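Transcriptional regulator, PadR family (Enterococcus faecalis, PDB 3HHH) probably binds operator DNA as a dimer through winged helix-turn-helix domains and so regulates transcription of its target genes. Local coordinates at residues L19-R24 with Y30-I35; L53-L56 with Q60-I63; A64-K67 with P73-K76. All coordinates share one frame; numbering follows the deposited sequence.

Contact 1 (L19-R24 with Y30-I35); sequences LAIIQR and YEITKI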
# COMPACT_ATOMS: atom_id res chain seq x y z
N LEU B 19 -1.77 -12.05 7.29
CA LEU B 19 -1.02 -12.56 8.44
C LEU B 19 -1.79 -12.25 9.73
O LEU B 19 -1.97 -13.13 10.58
CB LEU B 19 0.39 -11.96 8.50
CG LEU B 19 1.40 -12.39 7.44
CD1 LEU B 19 2.76 -11.77 7.74
CD2 LEU B 19 1.52 -13.90 7.35
N ALA B 20 -2.26 -11.01 9.85
CA ALA B 20 -3.03 -10.55 11.00
C ALA B 20 -4.23 -11.45 11.29
O ALA B 20 -4.42 -11.89 12.43
CB ALA B 20 -3.50 -9.12 10.79
N ILE B 21 -5.02 -11.72 10.26
CA ILE B 21 -6.22 -12.56 10.40
C ILE B 21 -5.87 -13.98 10.86
O ILE B 21 -6.51 -14.52 11.76
CB ILE B 21 -7.02 -12.63 9.09
CG1 ILE B 21 -7.66 -11.28 8.77
CG2 ILE B 21 -8.11 -13.69 9.18
CD1 ILE B 21 -8.12 -11.14 7.34
N ILE B 22 -4.83 -14.56 10.27
CA ILE B 22 -4.39 -15.91 10.64
C ILE B 22 -3.90 -15.97 12.10
O ILE B 22 -4.14 -16.97 12.80
CB ILE B 22 -3.28 -16.42 9.68
CG1 ILE B 22 -3.82 -16.57 8.24
CG2 ILE B 22 -2.74 -17.76 10.15
CD1 ILE B 22 -2.73 -16.73 7.19
N GLN B 23 -3.22 -14.92 12.56
CA GLN B 23 -2.74 -14.84 13.95
C GLN B 23 -3.89 -14.95 14.95
O GLN B 23 -3.75 -15.59 15.99
CB GLN B 23 -2.02 -13.52 14.20
CG GLN B 23 -1.18 -13.50 15.48
CD GLN B 23 -0.89 -12.09 15.98
OE1 GLN B 23 -1.76 -11.22 15.98
NE2 GLN B 23 0.35 -11.86 16.40
N ARG B 24 -5.00 -14.31 14.63
CA ARG B 24 -6.15 -14.22 15.52
C ARG B 24 -6.85 -15.57 15.65
O ARG B 24 -7.20 -15.99 16.76
CB ARG B 24 -7.14 -13.18 15.00
CG ARG B 24 -7.55 -12.12 16.02
CD ARG B 24 -8.71 -11.29 15.49
NE ARG B 24 -8.44 -10.74 14.16
CZ ARG B 24 -9.33 -10.13 13.38
NH1 ARG B 24 -10.59 -9.94 13.79
NH2 ARG B 24 -8.96 -9.67 12.19
N TYR B 30 -11.67 -18.97 2.47
CA TYR B 30 -13.02 -18.41 2.45
C TYR B 30 -13.28 -17.57 3.70
O TYR B 30 -13.84 -16.48 3.60
CB TYR B 30 -14.08 -19.50 2.32
CG TYR B 30 -15.47 -18.98 1.99
CD1 TYR B 30 -16.30 -18.47 2.98
CD2 TYR B 30 -15.94 -18.99 0.68
CE1 TYR B 30 -17.57 -17.98 2.69
CE2 TYR B 30 -17.21 -18.51 0.37
CZ TYR B 30 -18.02 -18.00 1.38
OH TYR B 30 -19.27 -17.52 1.08
N GLU B 31 -12.90 -18.10 4.86
CA GLU B 31 -13.03 -17.37 6.13
C GLU B 31 -12.25 -16.06 6.08
O GLU B 31 -12.77 -15.02 6.45
CB GLU B 31 -12.51 -18.21 7.30
CG GLU B 31 -13.52 -19.16 7.91
CD GLU B 31 -12.93 -20.04 9.01
OE1 GLU B 31 -11.68 -20.08 9.13
OE2 GLU B 31 -13.70 -20.69 9.74
N ILE B 32 -11.01 -16.14 5.60
CA ILE B 32 -10.11 -14.99 5.54
C ILE B 32 -10.67 -13.91 4.62
O ILE B 32 -10.72 -12.73 4.99
CB ILE B 32 -8.70 -15.38 5.03
CG1 ILE B 32 -8.04 -16.38 5.98
CG2 ILE B 32 -7.83 -14.14 4.87
CD1 ILE B 32 -6.69 -16.89 5.50
N THR B 33 -11.10 -14.32 3.43
CA THR B 33 -11.68 -13.40 2.45
C THR B 33 -12.96 -12.75 2.98
O THR B 33 -13.19 -11.57 2.76
CB THR B 33 -11.98 -14.13 1.11
OG1 THR B 33 -10.83 -14.86 0.69
CG2 THR B 33 -12.37 -13.13 0.02
N LYS B 34 -13.76 -13.53 3.70
CA LYS B 34 -15.04 -13.05 4.24
C LYS B 34 -14.84 -12.00 5.34
O LYS B 34 -15.59 -11.03 5.41
CB LYS B 34 -15.87 -14.23 4.78
CG LYS B 34 -17.36 -13.94 4.88
CD LYS B 34 -18.00 -14.65 6.06
CE LYS B 34 -19.49 -14.34 6.15
NZ LYS B 34 -19.76 -12.88 6.30
N ILE B 35 -13.83 -12.22 6.19
CA ILE B 35 -13.46 -11.26 7.22
C ILE B 35 -12.97 -9.95 6.60
O ILE B 35 -13.40 -8.87 7.00
CB ILE B 35 -12.35 -11.81 8.15
CG1 ILE B 35 -12.92 -12.91 9.05
CG2 ILE B 35 -11.75 -10.70 9.00
CD1 ILE B 35 -11.87 -13.65 9.85
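The flat group of this contact is the guanidinium of R24, which meets the branch methyl of I35 obliquely: NH2 lies 4.4 Å from I35 CG2. That touch is peripheral, on an exposed residue, beside an otherwise aliphatic interface, in which helices 13-24 and 29-37 pack with their local axes 10.4 Å apart and 116° between their directions.

I21 carries the contact. It points at the other helix and reaches it with both branches, because chi1 of -69° sets CG1 beside the backbone N and CG2 beside the carbonyl carbon. Its CD1 ends 3.9 Å from I32 CG2 and 3.8 Å from I32 O. Its CG2 meets the tip of I35, at 3.8 Å from CD1. I21 and I35 run past each other in opposite directions, each laying its terminal methyl against the other's branched part, and I35 CG2 comes within 4.0 Å of I21 CD1. I32 crosses I21 at a slant and sends its own CD1 onward to I22 CG1, 4.0 Å away. Apart from R24 and the I32 carbonyl, the touching groups are methyls and methylenes, with no polar bond between the two helices here.

This is part of the hydrophobic core of what is probably a winged helix-turn-helix domain. I22 continues it, packing on L53 of helix 46-58 and on Y78 and L80 of strand 74-80. I21 and R24 also pack on M105 of the second subunit, so the edge of this contact takes part in the subunit interface.

Contact 2 (L53-L56 with Q60-I63); sequences LLRL and QWVI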
# COMPACT_ATOMS: atom_id res chain seq x y z
N LEU B 53 -1.76 -16.53 -0.04
CA LEU B 53 -1.56 -17.68 0.85
C LEU B 53 -0.49 -18.64 0.32
O LEU B 53 0.31 -19.17 1.10
CB LEU B 53 -2.87 -18.43 1.09
CG LEU B 53 -3.87 -17.73 2.02
CD1 LEU B 53 -5.26 -18.35 1.88
CD2 LEU B 53 -3.38 -17.79 3.47
N LEU B 54 -0.46 -18.86 -0.99
CA LEU B 54 0.61 -19.64 -1.61
C LEU B 54 1.97 -19.05 -1.26
O LEU B 54 2.90 -19.78 -0.90
CB LEU B 54 0.44 -19.71 -3.14
CG LEU B 54 -0.46 -20.83 -3.67
CD1 LEU B 54 -0.85 -20.57 -5.13
CD2 LEU B 54 0.22 -22.19 -3.52
N ARG B 55 2.09 -17.73 -1.36
CA ARG B 55 3.36 -17.05 -1.11
C ARG B 55 3.77 -17.12 0.36
O ARG B 55 4.94 -17.34 0.67
CB ARG B 55 3.31 -15.60 -1.59
CG ARG B 55 4.66 -14.90 -1.51
CD ARG B 55 4.66 -13.53 -2.16
NE ARG B 55 5.94 -12.87 -1.96
CZ ARG B 55 6.32 -12.27 -0.83
NH1 ARG B 55 5.51 -12.22 0.23
NH2 ARG B 55 7.52 -11.70 -0.75
N LEU B 56 2.80 -16.92 1.25
CA LEU B 56 3.05 -17.01 2.69
C LEU B 56 3.58 -18.40 3.06
O LEU B 56 4.58 -18.52 3.78
CB LEU B 56 1.76 -16.74 3.48
CG LEU B 56 1.23 -15.31 3.46
CD1 LEU B 56 -0.10 -15.25 4.18
CD2 LEU B 56 2.23 -14.33 4.07
N GLN B 60 7.29 -20.03 4.40
CA GLN B 60 7.16 -20.68 5.72
C GLN B 60 6.81 -19.72 6.86
O GLN B 60 7.15 -19.97 8.02
CB GLN B 60 8.41 -21.52 6.03
CG GLN B 60 8.58 -22.71 5.10
CD GLN B 60 10.00 -23.27 5.09
OE1 GLN B 60 10.97 -22.54 4.91
NE2 GLN B 60 10.11 -24.58 5.27
N TRP B 61 6.11 -18.63 6.53
CA TRP B 61 5.58 -17.72 7.54
C TRP B 61 4.26 -18.26 8.10
O TRP B 61 3.89 -17.96 9.23
CB TRP B 61 5.39 -16.32 6.95
CG TRP B 61 6.68 -15.68 6.55
CD1 TRP B 61 7.82 -15.59 7.30
CD2 TRP B 61 6.97 -15.03 5.30
NE1 TRP B 61 8.80 -14.94 6.60
CE2 TRP B 61 8.30 -14.58 5.37
CE3 TRP B 61 6.23 -14.79 4.14
CZ2 TRP B 61 8.92 -13.90 4.31
CZ3 TRP B 61 6.85 -14.11 3.09
CH2 TRP B 61 8.18 -13.68 3.18
N VAL B 62 3.57 -19.07 7.29
CA VAL B 62 2.40 -19.82 7.76
C VAL B 62 2.59 -21.31 7.47
O VAL B 62 3.27 -21.68 6.51
CB VAL B 62 1.10 -19.34 7.07
CG1 VAL B 62 0.85 -17.86 7.36
CG2 VAL B 62 1.15 -19.59 5.56
N ILE B 63 2.03 -22.16 8.33
CA ILE B 63 1.91 -23.59 8.06
C ILE B 63 0.49 -23.87 7.58
O ILE B 63 -0.46 -23.27 8.09
CB ILE B 63 2.17 -24.46 9.31
CG1 ILE B 63 3.55 -24.15 9.91
CG2 ILE B 63 2.08 -25.94 8.96
CD1 ILE B 63 3.85 -24.93 11.18
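W61 turns its indole back toward helix 46-58, and two side chains of the helix meet the benzene half of it in different ways. The L56 and W61 side chains cross at about a right angle, with L56 CD2 4.0 Å from W61 CE3, neither squarely over the face nor at the edge. R55 arrives at the rim: NH1 lies near the ring plane, 3.7 Å from W61 CZ3, with the guanidinium and indole planes 42° apart. R55 gets there because CG is anti to the backbone N (chi1 -173°) and the chain then runs extended as far as NE. V62 faces the helix from the start of its strand, and its CG2 sits 3.6 Å from L56 CB, so V62 meets L56 at its root and W61 at its CD2 end.

The backbone closes the helix alongside. Q60 takes positive phi in a Schellman motif, and W61 N donates to L56 O at 3.1 Å with an N-H...O angle of 149°, the donor tilted out of the carbonyl plane.

The chemistry is thus mostly apolar, around one backbone bond that spends a helix-end carbonyl as the chain leaves for strand 62-69. The guanidinium probably gains little pi attraction at the ring edge, where the C-H groups probably carry slight positive charge. K5 of the second subunit brings a like charge close to R55 NH1, so the R55 end probably feels a second positive charge, while W61 also packs on acidic E87.

Contact 3 (A64-K67 with P73-K76); sequences AEKK and PMRK. With SO4 (sulfate ion), chain E.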
# COMPACT_ATOMS: atom_id res chain seq x y z
N ALA B 64 0.36 -24.77 6.62
CA ALA B 64 -0.94 -25.17 6.07
C ALA B 64 -1.20 -26.65 6.34
O ALA B 64 -0.28 -27.48 6.26
CB ALA B 64 -0.99 -24.89 4.58
N GLU B 65 -2.44 -26.98 6.65
CA GLU B 65 -2.81 -28.35 6.98
C GLU B 65 -4.31 -28.55 6.81
O GLU B 65 -5.09 -27.63 7.06
CB GLU B 65 -2.34 -28.68 8.40
CG GLU B 65 -3.19 -29.67 9.18
CD GLU B 65 -2.70 -29.83 10.60
OE1 GLU B 65 -3.22 -29.11 11.49
OE2 GLU B 65 -1.78 -30.64 10.83
N LYS B 66 -4.70 -29.76 6.39
CA LYS B 66 -6.10 -30.05 6.06
C LYS B 66 -6.84 -30.71 7.21
O LYS B 66 -6.37 -31.69 7.79
CB LYS B 66 -6.18 -30.94 4.83
CG LYS B 66 -5.51 -30.38 3.60
CD LYS B 66 -6.05 -31.05 2.35
CE LYS B 66 -5.14 -30.82 1.16
NZ LYS B 66 -5.68 -31.47 -0.06
N LYS B 67 -8.02 -30.18 7.52
CA LYS B 67 -8.90 -30.77 8.52
C LYS B 67 -10.33 -30.72 8.01
O LYS B 67 -10.62 -29.97 7.08
CB LYS B 67 -8.82 -30.00 9.84
CG LYS B 67 -7.43 -29.62 10.31
CD LYS B 67 -7.51 -28.93 11.66
CE LYS B 67 -6.16 -28.52 12.18
NZ LYS B 67 -6.28 -27.70 13.42
N PRO B 73 -16.47 -31.72 4.15
CA PRO B 73 -15.25 -31.66 3.34
C PRO B 73 -13.98 -31.15 4.02
O PRO B 73 -14.05 -30.36 4.97
CB PRO B 73 -15.64 -30.70 2.21
CG PRO B 73 -17.09 -30.93 2.02
CD PRO B 73 -17.65 -31.31 3.37
N MSE B 74 -12.83 -31.59 3.52
CA MSE B 74 -11.54 -31.12 4.00
C MSE B 74 -11.30 -29.69 3.52
O MSE B 74 -11.79 -29.30 2.46
CB MSE B 74 -10.40 -32.01 3.50
CG MSE B 74 -10.45 -33.42 4.05
SE MSE B 74 -9.78 -33.55 5.87
CE MSE B 74 -7.87 -33.68 5.51
N ARG B 75 -10.56 -28.93 4.31
CA ARG B 75 -10.16 -27.57 3.95
C ARG B 75 -8.73 -27.33 4.40
O ARG B 75 -8.27 -27.96 5.35
CB ARG B 75 -11.09 -26.54 4.60
CG ARG B 75 -12.35 -26.25 3.81
CD ARG B 75 -13.38 -25.56 4.68
NE ARG B 75 -14.58 -25.20 3.93
CZ ARG B 75 -15.72 -24.77 4.48
NH1 ARG B 75 -15.84 -24.65 5.80
NH2 ARG B 75 -16.76 -24.47 3.70
N LYS B 76 -8.05 -26.42 3.72
CA LYS B 76 -6.66 -26.10 4.03
C LYS B 76 -6.62 -24.96 5.07
O LYS B 76 -6.85 -23.80 4.74
CB LYS B 76 -5.91 -25.72 2.75
CG LYS B 76 -4.40 -25.83 2.84
CD LYS B 76 -3.77 -25.88 1.46
CE LYS B 76 -2.25 -25.81 1.52
NZ LYS B 76 -1.60 -26.34 0.28
S SO4 E . -9.85 -24.93 0.65
O1 SO4 E . -10.82 -25.99 0.86
O2 SO4 E . -8.49 -25.47 0.75
O3 SO4 E . -10.05 -24.36 -0.68
O4 SO4 E . -10.04 -23.90 1.68
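Strands 64-67 and 74-76 run antiparallel at 166°, with K67 and R75 forming a hydrogen-bonded pair (K67 N to R75 O 3.1 Å, R75 N to K67 O 3.0 Å) and K66 and K76 the non-hydrogen-bonded pair beside it. The K67 N-H lies in the plane of the R75 carbonyl, and the same oxygen also receives a CA-H...O contact from K66 CA.

K66 and K76 share a face, each extended beyond CG, their NZ atoms 6.6 Å apart. K76 leans back along the neighbouring strand, laying its aliphatic chain against A64, with CE 3.4 Å from A64 CB. Selenomethionine M74 bends at chi2 and chi3 (-78° and -84°), which folds the chain across toward strand 64-67: SE rests beside the K67 carbonyl and CE lies 3.3 Å from K66 CB. K67 and R75 project from the other face, where K67 NZ makes a long ion pair with E65 OE1.

K76 N points away from strand 64-67, as expected in a non-hydrogen-bonded pair, and binds O2 of a sulfate at 3.1 Å. R75 CG lies near O1 of the same ion. The sulfate probably came from the crystallisation liquor, but an anion here is consistent with a wing that meets DNA phosphates.

Toward the helices the ladder continues from E65 to F77, and E65 pairs with R79 on the adjoining strand. K67 ties the hairpin to E26, in the turn between helices 13-24 and 29-37, while K76 makes a long, weak ion pair with E57 of helix 46-58.

How the contacts relate
The three contacts follow one another along the chain and probably trace a winged helix-turn-helix from core to wing. Contacts 1 and 2 share one hydrophobic core, their centres 13 Å apart: L19 CD2 meets L56 CD2 at 3.4 Å, I22 CD1 meets V62 CG1 at 3.8 Å, and I32 CD1 reaches L53 CD2 at 4.0 Å. Contact 2 then hands the chain to contact 3 between I63 and A64 on strand 62-69; their centres lie 14 Å apart, with no touch beyond that junction. Contact 3, carrying the sulfate, stands clear of contact 1, with nearest atoms about 6 Å apart. Its centre is about 18 Å from that of the chain, against 6 Å for contact 1.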